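Local atomic coordinates of unknown protein (Leishmania major, PDB entry 1R75), a protein that is of unknown function but belongs to the DUF1935 family and folds as two antiparallel beta sheets packed against each other. Residues 52-57 with 112-117; 80-85 with 103-108; 39-44 with 62-67; 66-71 with 121-126. All coordinates share one frame; numbering follows the deposited sequence.

Contact 1 of 4, residues 52-57 with 112-117; sequences RWAFYN and TQMFVE
Phe55 and Phe115 leave their strands by different first torsions: CG of Phe55 stands anti to its own carbonyl carbon (chi1 -71°), CG of Phe115 anti to its backbone N (chi1 -171°). The rings cross obliquely in a T-shaped (edge-to-face) stack, centroids 4.8 Å apart and planes at 62°. Phe55 supplies the edge, its CE2 standing 3.4 Å above the Phe115 plane and over the ring centre; on the opposite face lies Val116 CG1, displaced toward the rim. At the rim of Phe115, near its plane, CD2 meets Trp53 CE3 at 3.8 Å, while Val116 CG2 lies against the indole. Bulky, apolar residues suit this buried side of the sheet.

The backbones run antiparallel and are interrupted by a classic beta bulge. Phe115 and Val116 both face Trp53, whose O accepts Phe115 N at 2.9 Å and, weakly, Val116 N at 3.4 Å. On the other side of the sheet the small Ala54 takes Met114 CE against its CB at 3.8 Å. Arg52 and Glu117 lie side by side, but Arg52 NH1 and Glu117 OE1, 4.6 Å apart, are too distant for a salt bridge.

Strand 42-47 pairs with the far edge of 52-57 and strand 75-78 with that of 112-117, while Phe115 reaches across to Val68 and Phe70 of strand 62-71 in the second sheet.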
loop_
_atom_site.group_PDB
_atom_site.type_symbol
_atom_site.label_atom_id
_atom_site.label_comp_id
_atom_site.label_asym_id
_atom_site.label_seq_id
_atom_site.Cartn_x
_atom_site.Cartn_y
_atom_site.Cartn_z
ATOM N N ARG A 52 -9.434 7.811 1.090
ATOM C CA ARG A 52 -8.262 7.382 0.329
ATOM C C ARG A 52 -7.295 6.622 1.194
ATOM O O ARG A 52 -7.045 6.968 2.371
ATOM C CB ARG A 52 -7.615 8.644 -0.124
ATOM C CG ARG A 52 -6.493 8.578 -0.995
ATOM C CD ARG A 52 -6.263 10.054 -1.577
ATOM N NE ARG A 52 -5.651 10.967 -0.594
ATOM C CZ ARG A 52 -5.716 12.295 -0.654
ATOM N NH1 ARG A 52 -6.365 12.935 -1.672
ATOM N NH2 ARG A 52 -5.107 12.997 0.263
ATOM N N TRP A 53 -6.679 5.613 0.595
ATOM C CA TRP A 53 -5.579 4.900 1.218
ATOM C C TRP A 53 -4.315 5.011 0.402
ATOM O O TRP A 53 -4.374 4.977 -0.854
ATOM C CB TRP A 53 -5.879 3.450 1.259
ATOM C CG TRP A 53 -6.889 2.946 2.169
ATOM C CD1 TRP A 53 -7.785 3.620 2.936
ATOM C CD2 TRP A 53 -7.119 1.545 2.409
ATOM N NE1 TRP A 53 -8.589 2.720 3.642
ATOM C CE2 TRP A 53 -8.211 1.438 3.305
ATOM C CE3 TRP A 53 -6.533 0.375 1.921
ATOM C CZ2 TRP A 53 -8.689 0.174 3.749
ATOM C CZ3 TRP A 53 -6.996 -0.890 2.414
ATOM C CH2 TRP A 53 -8.059 -0.960 3.250
ATOM N N ALA A 54 -3.224 5.079 1.107
ATOM C CA ALA A 54 -1.902 5.032 0.597
ATOM C C ALA A 54 -1.026 4.129 1.460
ATOM O O ALA A 54 -1.382 3.826 2.585
ATOM C CB ALA A 54 -1.323 6.408 0.555
ATOM N N PHE A 55 0.085 3.668 0.883
ATOM C CA PHE A 55 1.104 2.895 1.588
ATOM C C PHE A 55 2.429 3.633 1.563
ATOM O O PHE A 55 2.824 4.259 0.548
ATOM C CB PHE A 55 1.280 1.526 0.910
ATOM C CG PHE A 55 0.149 0.630 1.124
ATOM C CD1 PHE A 55 -0.128 0.130 2.381
ATOM C CD2 PHE A 55 -0.661 0.262 0.056
ATOM C CE1 PHE A 55 -1.243 -0.795 2.563
ATOM C CE2 PHE A 55 -1.719 -0.629 0.220
ATOM C CZ PHE A 55 -2.037 -1.116 1.507
ATOM N N TYR A 56 3.112 3.576 2.686
ATOM C CA TYR A 56 4.444 4.135 2.835
ATOM C C TYR A 56 5.392 3.011 3.272
ATOM O O TYR A 56 5.059 2.247 4.175
ATOM C CB TYR A 56 4.428 5.326 3.833
ATOM C CG TYR A 56 5.807 5.732 4.252
ATOM C CD1 TYR A 56 6.677 6.327 3.336
ATOM C CD2 TYR A 56 6.266 5.490 5.529
ATOM C CE1 TYR A 56 7.984 6.633 3.683
ATOM C CE2 TYR A 56 7.574 5.790 5.893
ATOM C CZ TYR A 56 8.396 6.390 4.987
ATOM O OH TYR A 56 9.665 6.692 5.307
ATOM N N ASN A 57 6.528 2.900 2.606
ATOM C CA ASN A 57 7.539 1.900 2.874
ATOM C C ASN A 57 8.701 2.663 3.587
ATOM O O ASN A 57 9.361 3.510 2.974
ATOM C CB ASN A 57 7.908 1.244 1.550
ATOM C CG ASN A 57 9.121 0.268 1.665
ATOM O OD1 ASN A 57 9.760 0.110 2.729
ATOM N ND2 ASN A 57 9.426 -0.363 0.562
ATOM N N THR A 112 5.945 6.683 -1.018
ATOM C CA THR A 112 4.492 6.642 -0.780
ATOM C C THR A 112 3.760 6.286 -2.101
ATOM O O THR A 112 4.033 6.926 -3.126
ATOM C CB THR A 112 3.988 8.005 -0.270
ATOM O OG1 THR A 112 4.661 8.373 0.952
ATOM C CG2 THR A 112 2.544 7.968 0.237
ATOM N N GLN A 113 2.935 5.240 -2.121
ATOM C CA GLN A 113 2.071 4.894 -3.235
ATOM C C GLN A 113 0.618 5.133 -2.836
ATOM O O GLN A 113 0.118 4.472 -1.924
ATOM C CB GLN A 113 2.332 3.429 -3.701
ATOM C CG GLN A 113 3.631 3.296 -4.414
ATOM C CD GLN A 113 3.479 3.675 -5.921
ATOM O OE1 GLN A 113 2.700 4.542 -6.275
ATOM N NE2 GLN A 113 4.165 2.982 -6.768
ATOM N N MET A 114 -0.112 5.988 -3.586
ATOM C CA MET A 114 -1.588 6.017 -3.535
ATOM C C MET A 114 -2.113 4.635 -4.004
ATOM O O MET A 114 -1.584 4.021 -4.914
ATOM C CB MET A 114 -2.111 7.132 -4.474
ATOM C CG MET A 114 -1.689 8.488 -4.005
ATOM S SD MET A 114 -2.506 8.849 -2.350
ATOM C CE MET A 114 -1.127 9.293 -1.879
ATOM N N PHE A 115 -3.132 4.153 -3.315
ATOM C CA PHE A 115 -3.646 2.846 -3.515
ATOM C C PHE A 115 -5.055 2.831 -4.027
ATOM O O PHE A 115 -5.337 2.394 -5.218
ATOM C CB PHE A 115 -3.463 2.104 -2.200
ATOM C CG PHE A 115 -3.751 0.624 -2.303
ATOM C CD1 PHE A 115 -3.116 -0.133 -3.248
ATOM C CD2 PHE A 115 -4.670 -0.018 -1.406
ATOM C CE1 PHE A 115 -3.349 -1.523 -3.330
ATOM C CE2 PHE A 115 -4.941 -1.376 -1.556
ATOM C CZ PHE A 115 -4.244 -2.117 -2.497
ATOM N N VAL A 116 -6.052 3.210 -3.182
ATOM C CA VAL A 116 -7.458 3.189 -3.586
ATOM C C VAL A 116 -8.190 4.366 -3.008
ATOM O O VAL A 116 -7.787 5.005 -2.041
ATOM C CB VAL A 116 -8.217 1.889 -3.158
ATOM C CG1 VAL A 116 -7.628 0.758 -3.772
ATOM C CG2 VAL A 116 -8.215 1.733 -1.636
ATOM N N GLU A 117 -9.279 4.689 -3.615
ATOM C CA GLU A 117 -10.123 5.746 -3.088
ATOM C C GLU A 117 -11.567 5.339 -3.223
ATOM O O GLU A 117 -11.981 4.784 -4.241
ATOM C CB GLU A 117 -9.832 7.005 -3.932
ATOM C CG GLU A 117 -10.635 8.210 -3.554
ATOM C CD GLU A 117 -9.960 9.550 -3.972
ATOM O OE1 GLU A 117 -8.709 9.663 -3.873
ATOM O OE2 GLU A 117 -10.719 10.471 -4.358
#

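Contact 2 of 4, residues 80-85 with 103-108; sequences GDTTAF and CEVDVR
Thr83 and Glu104 face each other as a hydrogen-bonded antiparallel pair, and here the contact is tight. Their backbones exchange two bonds of 2.9 Å, Thr83 N to Glu104 O and Glu104 N to Thr83 O. Thr83 OG1 (chi1 48°) and Glu104 CG (chi1 71°) each stand between their own backbone N and carbonyl carbon, and Thr83 OG1 comes to 3.1 Å from Glu104 CG while giving a weak bond to Glu104 O. Glu104 OE2 lies 3.4 Å from Phe85 CE2, near the ring plane, and OE1 receives a weak bond from His65 NE2. On the opposite side of the sheet Ala84 CB touches Cys103 SG at 3.8 Å, two compact residues where the backbones come close. Thr82 OG1, 3.7 Å from Val105 CB, has its main polar partner in Leu79 O.

Toward the start of segment 80-85 water takes over. One molecule joins Asp81 O to Glu104 O, the latter weakly; another accepts from Arg108 NH2 at 3.0 Å and gives a weak bond to Asp81 OD2.

Edge strand 83-86 is thus joined to strand 100-107 mainly by backbone bonds. The Glu104 carboxylate may gain mildly from the positive ring edge, and the Asp81 and Arg108 charges probably attract each other only modestly through their shared water.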
loop_
_atom_site.group_PDB
_atom_site.type_symbol
_atom_site.label_atom_id
_atom_site.label_comp_id
_atom_site.label_asym_id
_atom_site.label_seq_id
_atom_site.Cartn_x
_atom_site.Cartn_y
_atom_site.Cartn_z
ATOM N N GLY A 80 -3.236 5.960 -8.964
ATOM C CA GLY A 80 -1.804 5.926 -9.207
ATOM C C GLY A 80 -1.365 4.788 -10.107
ATOM O O GLY A 80 -1.985 4.547 -11.152
ATOM N N ASP A 81 -0.350 4.064 -9.660
ATOM C CA ASP A 81 0.161 2.918 -10.342
ATOM C C ASP A 81 -0.481 1.648 -9.858
ATOM O O ASP A 81 -0.043 0.597 -10.277
ATOM C CB ASP A 81 1.652 2.802 -10.137
ATOM C CG ASP A 81 2.424 3.948 -10.805
ATOM O OD1 ASP A 81 2.020 4.356 -11.890
ATOM O OD2 ASP A 81 3.397 4.451 -10.260
ATOM N N THR A 82 -1.522 1.700 -9.015
ATOM C CA THR A 82 -2.208 0.457 -8.554
ATOM C C THR A 82 -2.911 -0.238 -9.724
ATOM O O THR A 82 -3.510 0.414 -10.589
ATOM C CB THR A 82 -3.191 0.838 -7.485
ATOM O OG1 THR A 82 -2.457 1.463 -6.447
ATOM C CG2 THR A 82 -3.962 -0.354 -6.908
ATOM N N THR A 83 -2.834 -1.554 -9.765
ATOM C CA THR A 83 -3.607 -2.325 -10.766
ATOM C C THR A 83 -4.717 -3.011 -10.039
ATOM O O THR A 83 -4.551 -3.442 -8.874
ATOM C CB THR A 83 -2.691 -3.300 -11.489
ATOM O OG1 THR A 83 -1.943 -3.989 -10.515
ATOM C CG2 THR A 83 -1.546 -2.600 -12.092
ATOM N N ALA A 84 -5.897 -3.052 -10.663
ATOM C CA ALA A 84 -7.069 -3.607 -10.022
ATOM C C ALA A 84 -7.762 -4.529 -11.006
ATOM O O ALA A 84 -7.761 -4.245 -12.243
ATOM C CB ALA A 84 -7.963 -2.527 -9.622
ATOM N N PHE A 85 -8.337 -5.608 -10.498
ATOM C CA PHE A 85 -8.993 -6.650 -11.347
ATOM C C PHE A 85 -10.260 -7.044 -10.570
ATOM O O PHE A 85 -10.228 -7.073 -9.348
ATOM C CB PHE A 85 -8.157 -7.946 -11.435
ATOM C CG PHE A 85 -6.783 -7.754 -11.862
ATOM C CD1 PHE A 85 -6.448 -7.838 -13.209
ATOM C CD2 PHE A 85 -5.800 -7.473 -10.950
ATOM C CE1 PHE A 85 -5.115 -7.634 -13.637
ATOM C CE2 PHE A 85 -4.492 -7.240 -11.350
ATOM C CZ PHE A 85 -4.137 -7.338 -12.716
ATOM N N CYS A 103 -6.699 -5.402 -5.721
ATOM C CA CYS A 103 -5.847 -4.254 -6.003
ATOM C C CYS A 103 -4.466 -4.425 -5.483
ATOM O O CYS A 103 -4.245 -4.938 -4.385
ATOM C CB CYS A 103 -6.378 -2.985 -5.389
ATOM S SG CYS A 103 -8.014 -2.472 -5.871
ATOM N N GLU A 104 -3.479 -4.067 -6.302
ATOM C CA GLU A 104 -2.121 -4.384 -5.957
ATOM C C GLU A 104 -1.182 -3.300 -6.428
ATOM O O GLU A 104 -1.441 -2.671 -7.505
ATOM C CB GLU A 104 -1.733 -5.720 -6.521
ATOM C CG GLU A 104 -1.563 -5.787 -7.966
ATOM C CD GLU A 104 -1.260 -7.247 -8.471
ATOM O OE1 GLU A 104 -0.658 -8.080 -7.739
ATOM O OE2 GLU A 104 -1.604 -7.548 -9.642
ATOM N N VAL A 105 -0.085 -3.106 -5.687
ATOM C CA VAL A 105 0.892 -2.084 -6.025
ATOM C C VAL A 105 2.244 -2.546 -5.451
ATOM O O VAL A 105 2.315 -3.294 -4.472
ATOM C CB VAL A 105 0.468 -0.651 -5.486
ATOM C CG1 VAL A 105 0.606 -0.568 -3.984
ATOM C CG2 VAL A 105 1.168 0.482 -6.260
ATOM N N ASP A 106 3.312 -2.098 -6.082
ATOM C CA ASP A 106 4.644 -2.204 -5.469
ATOM C C ASP A 106 5.102 -0.897 -4.863
ATOM O O ASP A 106 4.888 0.121 -5.449
ATOM C CB ASP A 106 5.636 -2.630 -6.548
ATOM C CG ASP A 106 5.283 -3.958 -7.144
ATOM O OD1 ASP A 106 4.886 -4.885 -6.388
ATOM O OD2 ASP A 106 5.349 -4.187 -8.382
ATOM N N VAL A 107 5.776 -0.925 -3.706
ATOM C CA VAL A 107 6.112 0.258 -3.012
ATOM C C VAL A 107 7.654 0.219 -2.770
ATOM O O VAL A 107 8.170 -0.645 -2.032
ATOM C CB VAL A 107 5.433 0.357 -1.675
ATOM C CG1 VAL A 107 5.646 1.727 -1.045
ATOM C CG2 VAL A 107 3.969 0.023 -1.781
ATOM N N ARG A 108 8.358 1.115 -3.450
ATOM C CA ARG A 108 9.808 1.140 -3.396
ATOM C C ARG A 108 10.253 1.743 -2.082
ATOM O O ARG A 108 9.469 2.412 -1.353
ATOM C CB ARG A 108 10.384 1.920 -4.582
ATOM C CG ARG A 108 10.136 1.203 -5.890
ATOM C CD ARG A 108 10.390 2.075 -7.103
ATOM N NE ARG A 108 9.566 1.702 -8.268
ATOM C CZ ARG A 108 8.190 1.732 -8.355
ATOM N NH1 ARG A 108 7.379 2.109 -7.342
ATOM N NH2 ARG A 108 7.614 1.334 -9.493
HETATM O O HOH W 1 0.953 -2.026 -9.805
HETATM O O HOH W 2 4.640 1.454 -9.185
#

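Contact 3 of 4, residues 39-44 with 62-67; sequences SNILYR and LIIHVA
Ile64 points its side chain at segment 39-44 and meets two residues there with different branches. Its chain runs on extended past CG1, CD1 being anti to CA (chi2 170°), and that methyl reaches 3.6 Å from Ile41 CG2 and 4.0 Å from Leu42 CD1. Its other branch, CG2, lies 4.0 Å from Leu42 CD2. Both residues meet Ile64 at a slant, and its CD1 touches them both.

Leu42 turns CG anti to its backbone N (chi1 -167°), and its CD2 continues past Ile64 CG2 to Val66 CB at 4.2 Å. At the other end Ile41 and Leu62 cross at about a right angle and touch through their CD1 methyls, 4.1 Å apart. Leu62, Ile64 and Val66, every second residue of one strand, thus present a single apolar row. Branched aliphatic residues fit because their methyls can fill the gap between backbones whose nearest CA atoms, those of Leu42 and Ile64, are 7.8 Å apart.

Leu128 of strand 123-132 packs on both Leu42 and Ile64, and Asn57 ND2 bonds to Leu62 O beside them. The loop and start of strand 42-47 pack on strand 62-71 of the other sheet without backbone pairing, as expected for the interior of a beta sandwich.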
loop_
_atom_site.group_PDB
_atom_site.type_symbol
_atom_site.label_atom_id
_atom_site.label_comp_id
_atom_site.label_asym_id
_atom_site.label_seq_id
_atom_site.Cartn_x
_atom_site.Cartn_y
_atom_site.Cartn_z
ATOM N N SER A 39 5.747 -6.063 9.845
ATOM C CA SER A 39 6.784 -5.924 10.857
ATOM C C SER A 39 7.162 -4.471 10.905
ATOM O O SER A 39 8.351 -4.141 10.908
ATOM C CB SER A 39 8.013 -6.797 10.535
ATOM O OG SER A 39 8.556 -7.389 11.707
ATOM N N ASN A 40 6.168 -3.585 10.923
ATOM C CA ASN A 40 6.494 -2.152 10.929
ATOM C C ASN A 40 7.456 -1.646 9.837
ATOM O O ASN A 40 8.291 -0.758 10.077
ATOM C CB ASN A 40 7.058 -1.793 12.292
ATOM C CG ASN A 40 6.295 -2.440 13.378
ATOM O OD1 ASN A 40 5.101 -2.172 13.543
ATOM N ND2 ASN A 40 6.935 -3.400 14.073
ATOM N N ILE A 41 7.396 -2.234 8.647
ATOM C CA ILE A 41 8.096 -1.673 7.518
ATOM C C ILE A 41 7.081 -0.912 6.638
ATOM O O ILE A 41 7.418 0.098 6.032
ATOM C CB ILE A 41 8.763 -2.773 6.675
ATOM C CG1 ILE A 41 9.866 -3.525 7.491
ATOM C CG2 ILE A 41 9.431 -2.165 5.484
ATOM C CD1 ILE A 41 10.027 -4.994 7.192
ATOM N N LEU A 42 5.889 -1.482 6.487
ATOM C CA LEU A 42 4.854 -0.907 5.632
ATOM C C LEU A 42 3.793 -0.274 6.448
ATOM O O LEU A 42 3.207 -0.902 7.346
ATOM C CB LEU A 42 4.236 -1.989 4.707
ATOM C CG LEU A 42 3.370 -1.452 3.563
ATOM C CD1 LEU A 42 4.102 -0.694 2.559
ATOM C CD2 LEU A 42 2.519 -2.561 2.906
ATOM N N TYR A 43 3.437 0.951 6.096
ATOM C CA TYR A 43 2.340 1.653 6.796
ATOM C C TYR A 43 1.239 1.902 5.837
ATOM O O TYR A 43 1.530 2.382 4.733
ATOM C CB TYR A 43 2.825 2.994 7.322
ATOM C CG TYR A 43 3.859 2.789 8.413
ATOM C CD1 TYR A 43 3.474 2.724 9.751
ATOM C CD2 TYR A 43 5.167 2.544 8.092
ATOM C CE1 TYR A 43 4.426 2.500 10.770
ATOM C CE2 TYR A 43 6.110 2.308 9.069
ATOM C CZ TYR A 43 5.731 2.322 10.410
ATOM O OH TYR A 43 6.658 2.020 11.372
ATOM N N ARG A 44 0.011 1.629 6.246
ATOM C CA ARG A 44 -1.187 2.073 5.567
ATOM C C ARG A 44 -1.595 3.426 6.097
ATOM O O ARG A 44 -1.706 3.576 7.308
ATOM C CB ARG A 44 -2.283 1.061 5.756
ATOM C CG ARG A 44 -3.602 1.417 5.204
ATOM C CD ARG A 44 -4.556 0.214 5.202
ATOM N NE ARG A 44 -4.913 -0.204 6.563
ATOM C CZ ARG A 44 -5.907 0.236 7.231
ATOM N NH1 ARG A 44 -6.708 1.161 6.712
ATOM N NH2 ARG A 44 -6.133 -0.282 8.460
ATOM N N LEU A 62 14.186 -2.394 0.960
ATOM C CA LEU A 62 13.181 -3.376 0.463
ATOM C C LEU A 62 12.176 -2.770 -0.502
ATOM O O LEU A 62 11.780 -1.674 -0.280
ATOM C CB LEU A 62 12.354 -3.913 1.641
ATOM C CG LEU A 62 13.153 -4.620 2.744
ATOM C CD1 LEU A 62 12.216 -5.223 3.739
ATOM C CD2 LEU A 62 13.947 -5.669 2.163
ATOM N N ILE A 63 11.778 -3.521 -1.526
ATOM C CA ILE A 63 10.587 -3.259 -2.335
ATOM C C ILE A 63 9.484 -4.196 -1.857
ATOM O O ILE A 63 9.734 -5.400 -1.646
ATOM C CB ILE A 63 10.838 -3.362 -3.827
ATOM C CG1 ILE A 63 9.534 -3.146 -4.597
ATOM C CG2 ILE A 63 11.365 -4.638 -4.248
ATOM C CD1 ILE A 63 9.792 -3.093 -6.108
ATOM N N ILE A 64 8.312 -3.626 -1.617
ATOM C CA ILE A 64 7.193 -4.357 -0.982
ATOM C C ILE A 64 6.103 -4.481 -2.008
ATOM O O ILE A 64 5.801 -3.516 -2.703
ATOM C CB ILE A 64 6.703 -3.674 0.272
ATOM C CG1 ILE A 64 7.853 -3.587 1.317
ATOM C CG2 ILE A 64 5.395 -4.351 0.808
ATOM C CD1 ILE A 64 7.558 -2.753 2.443
ATOM N N HIS A 65 5.570 -5.686 -2.191
ATOM C CA HIS A 65 4.427 -5.860 -3.094
ATOM C C HIS A 65 3.229 -6.158 -2.240
ATOM O O HIS A 65 3.287 -7.060 -1.422
ATOM C CB HIS A 65 4.644 -7.051 -4.037
ATOM C CG HIS A 65 3.468 -7.366 -4.911
ATOM N ND1 HIS A 65 2.764 -8.551 -4.820
ATOM C CD2 HIS A 65 2.840 -6.635 -5.864
ATOM C CE1 HIS A 65 1.756 -8.527 -5.670
ATOM N NE2 HIS A 65 1.792 -7.389 -6.330
ATOM N N VAL A 66 2.156 -5.396 -2.389
ATOM C CA VAL A 66 0.987 -5.563 -1.546
ATOM C C VAL A 66 -0.228 -5.749 -2.442
ATOM O O VAL A 66 -0.380 -5.067 -3.452
ATOM C CB VAL A 66 0.822 -4.445 -0.499
ATOM C CG1 VAL A 66 0.842 -3.088 -1.093
ATOM C CG2 VAL A 66 -0.478 -4.652 0.391
ATOM N N ALA A 67 -1.023 -6.762 -2.152
ATOM C CA ALA A 67 -2.309 -6.911 -2.786
ATOM C C ALA A 67 -3.389 -7.141 -1.750
ATOM O O ALA A 67 -3.219 -7.942 -0.818
ATOM C CB ALA A 67 -2.340 -8.089 -3.764
#

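Contact 4 of 4, residues 66-71 with 121-126; sequences VAVLFD and TGWRVD
Phe70 and Trp123 form a non-hydrogen-bonded pair and touch through Phe70 CD1 and Trp123 CB, 3.7 Å apart. Val68 CG1 meets the indole itself, 4.0 Å from Trp123 CE3, and also covers one face of the Phe70 ring toward its rim. On the other side of the sheet Leu69 holds CG anti to its carbonyl carbon (chi1 -79°), 3.8 Å from Asp126 CB, and its CD1 lies 3.5 Å from Asp126 OD1 and beside Arg124 NH1, an aliphatic group against the polar ends of more exposed residues.

The backbones set these pairs. Leu69 and Arg124 exchange two bonds, Asp126 N reaches Ala67 O at 2.7 Å, and Asp71 N gives Gly122 O a straight bond (N-H...O 179°) although the donor stands 35° out of the carbonyl plane. The result is an antiparallel pairing of strand 62-71, an inner strand of the four-stranded sheet, with outermost strand 123-132 of the beta sandwich. Glycine suits position 122 because a CB there would run into Asp71 OD2, already 3.3 Å from Gly122 CA.

Farther out, Asp71 OD1 is held by a salt bridge to Lys100, and Thr121 OG1, close to Asp71 CB, has hydrogen-bond partners in Asp73 and Ser74. Phe70 packs on Phe115 and Val116 across the interior, and the Trp123 ring meets Trp53 edge to face.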
loop_
_atom_site.group_PDB
_atom_site.type_symbol
_atom_site.label_atom_id
_atom_site.label_comp_id
_atom_site.label_asym_id
_atom_site.label_seq_id
_atom_site.Cartn_x
_atom_site.Cartn_y
_atom_site.Cartn_z
ATOM N N VAL A 66 2.156 -5.396 -2.389
ATOM C CA VAL A 66 0.987 -5.563 -1.546
ATOM C C VAL A 66 -0.228 -5.749 -2.442
ATOM O O VAL A 66 -0.380 -5.067 -3.452
ATOM C CB VAL A 66 0.822 -4.445 -0.499
ATOM C CG1 VAL A 66 0.842 -3.088 -1.093
ATOM C CG2 VAL A 66 -0.478 -4.652 0.391
ATOM N N ALA A 67 -1.023 -6.762 -2.152
ATOM C CA ALA A 67 -2.309 -6.911 -2.786
ATOM C C ALA A 67 -3.389 -7.141 -1.750
ATOM O O ALA A 67 -3.219 -7.942 -0.818
ATOM C CB ALA A 67 -2.340 -8.089 -3.764
ATOM N N VAL A 68 -4.529 -6.482 -1.971
ATOM C CA VAL A 68 -5.618 -6.467 -1.062
ATOM C C VAL A 68 -6.867 -6.861 -1.841
ATOM O O VAL A 68 -7.092 -6.407 -2.946
ATOM C CB VAL A 68 -5.813 -5.092 -0.449
ATOM C CG1 VAL A 68 -7.067 -5.056 0.408
ATOM C CG2 VAL A 68 -4.565 -4.620 0.369
ATOM N N LEU A 69 -7.668 -7.704 -1.248
ATOM C CA LEU A 69 -8.917 -8.153 -1.812
ATOM C C LEU A 69 -10.042 -7.486 -1.065
ATOM O O LEU A 69 -10.122 -7.605 0.171
ATOM C CB LEU A 69 -9.086 -9.621 -1.534
ATOM C CG LEU A 69 -8.398 -10.652 -2.307
ATOM C CD1 LEU A 69 -8.262 -11.944 -1.390
ATOM C CD2 LEU A 69 -9.222 -10.890 -3.641
ATOM N N PHE A 70 -10.905 -6.810 -1.799
ATOM C CA PHE A 70 -12.013 -6.038 -1.313
ATOM C C PHE A 70 -13.330 -6.736 -1.670
ATOM O O PHE A 70 -13.448 -7.407 -2.741
ATOM C CB PHE A 70 -11.976 -4.639 -1.877
ATOM C CG PHE A 70 -10.827 -3.823 -1.476
ATOM C CD1 PHE A 70 -10.876 -2.956 -0.360
ATOM C CD2 PHE A 70 -9.704 -3.740 -2.339
ATOM C CE1 PHE A 70 -9.816 -2.168 -0.036
ATOM C CE2 PHE A 70 -8.683 -2.902 -2.019
ATOM C CZ PHE A 70 -8.723 -2.118 -0.905
ATOM N N ASP A 71 -14.228 -6.771 -0.712
ATOM C CA ASP A 71 -15.535 -7.360 -0.900
ATOM C C ASP A 71 -16.382 -6.574 -1.926
ATOM O O ASP A 71 -16.174 -5.391 -2.202
ATOM C CB ASP A 71 -16.350 -7.453 0.401
ATOM C CG ASP A 71 -15.775 -8.411 1.405
ATOM O OD1 ASP A 71 -14.800 -9.215 1.085
ATOM O OD2 ASP A 71 -16.308 -8.443 2.557
ATOM N N THR A 121 -15.481 -1.706 2.315
ATOM C CA THR A 121 -16.301 -2.553 3.187
ATOM C C THR A 121 -15.362 -3.614 3.748
ATOM O O THR A 121 -14.366 -3.234 4.376
ATOM C CB THR A 121 -17.487 -3.157 2.495
ATOM O OG1 THR A 121 -17.097 -3.992 1.380
ATOM C CG2 THR A 121 -18.397 -2.042 1.960
ATOM N N GLY A 122 -15.618 -4.885 3.536
ATOM C CA GLY A 122 -14.693 -5.937 3.957
ATOM C C GLY A 122 -13.443 -5.899 3.073
ATOM O O GLY A 122 -13.541 -5.654 1.850
ATOM N N TRP A 123 -12.275 -6.162 3.658
ATOM C CA TRP A 123 -11.065 -6.280 2.895
ATOM C C TRP A 123 -10.153 -7.183 3.654
ATOM O O TRP A 123 -10.308 -7.326 4.895
ATOM C CB TRP A 123 -10.375 -4.946 2.741
ATOM C CG TRP A 123 -9.979 -4.226 4.030
ATOM C CD1 TRP A 123 -10.804 -3.476 4.812
ATOM C CD2 TRP A 123 -8.710 -4.165 4.627
ATOM N NE1 TRP A 123 -10.133 -2.962 5.877
ATOM C CE2 TRP A 123 -8.833 -3.365 5.794
ATOM C CE3 TRP A 123 -7.495 -4.757 4.369
ATOM C CZ2 TRP A 123 -7.788 -3.093 6.634
ATOM C CZ3 TRP A 123 -6.419 -4.460 5.218
ATOM C CH2 TRP A 123 -6.573 -3.624 6.336
ATOM N N ARG A 124 -9.200 -7.752 2.962
ATOM C CA ARG A 124 -8.150 -8.584 3.586
ATOM C C ARG A 124 -6.900 -8.543 2.753
ATOM O O ARG A 124 -6.949 -8.453 1.543
ATOM C CB ARG A 124 -8.542 -10.044 3.834
ATOM C CG ARG A 124 -8.855 -10.847 2.692
ATOM C CD ARG A 124 -9.521 -12.166 3.126
ATOM N NE ARG A 124 -8.415 -12.953 3.598
ATOM C CZ ARG A 124 -7.784 -13.884 2.853
ATOM N NH1 ARG A 124 -8.229 -14.227 1.640
ATOM N NH2 ARG A 124 -6.711 -14.494 3.330
ATOM N N VAL A 125 -5.768 -8.616 3.416
ATOM C CA VAL A 125 -4.533 -8.809 2.682
ATOM C C VAL A 125 -4.486 -10.117 1.936
ATOM O O VAL A 125 -4.628 -11.205 2.513
ATOM C CB VAL A 125 -3.330 -8.664 3.555
ATOM C CG1 VAL A 125 -2.062 -9.019 2.710
ATOM C CG2 VAL A 125 -3.278 -7.309 4.134
ATOM N N ASP A 126 -4.228 -10.051 0.628
ATOM C CA ASP A 126 -4.112 -11.215 -0.204
ATOM C C ASP A 126 -2.647 -11.646 -0.321
ATOM O O ASP A 126 -2.317 -12.848 -0.150
ATOM C CB ASP A 126 -4.655 -10.889 -1.573
ATOM C CG ASP A 126 -4.463 -11.995 -2.557
ATOM O OD1 ASP A 126 -5.065 -13.074 -2.357
ATOM O OD2 ASP A 126 -3.722 -11.870 -3.564
#

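In the fold
Contacts 1 and 3 are buried, whereas contacts 2 and 4 are only partly so. Contact 1 pairs strands within the five-stranded sheet; contacts 2 and 4 pair strands within the four-stranded one, joining each outermost strand to its inner neighbour. Contact 3 alone spans the two sheets; with no backbone pairing across it, it rests on aliphatic side chains alone. Contacts 3 and 4 share Val66 and Ala67 on strand 62-71, which pairs with strand 100-107 of contact 2 by backbone bonds. Aromatic rings fill the inward face of contact 1 and meet those of contact 4 through Trp53 and Trp123, whereas waters bridge at contact 2 and charged Asp71, Arg124 and Asp126 belong to contact 4.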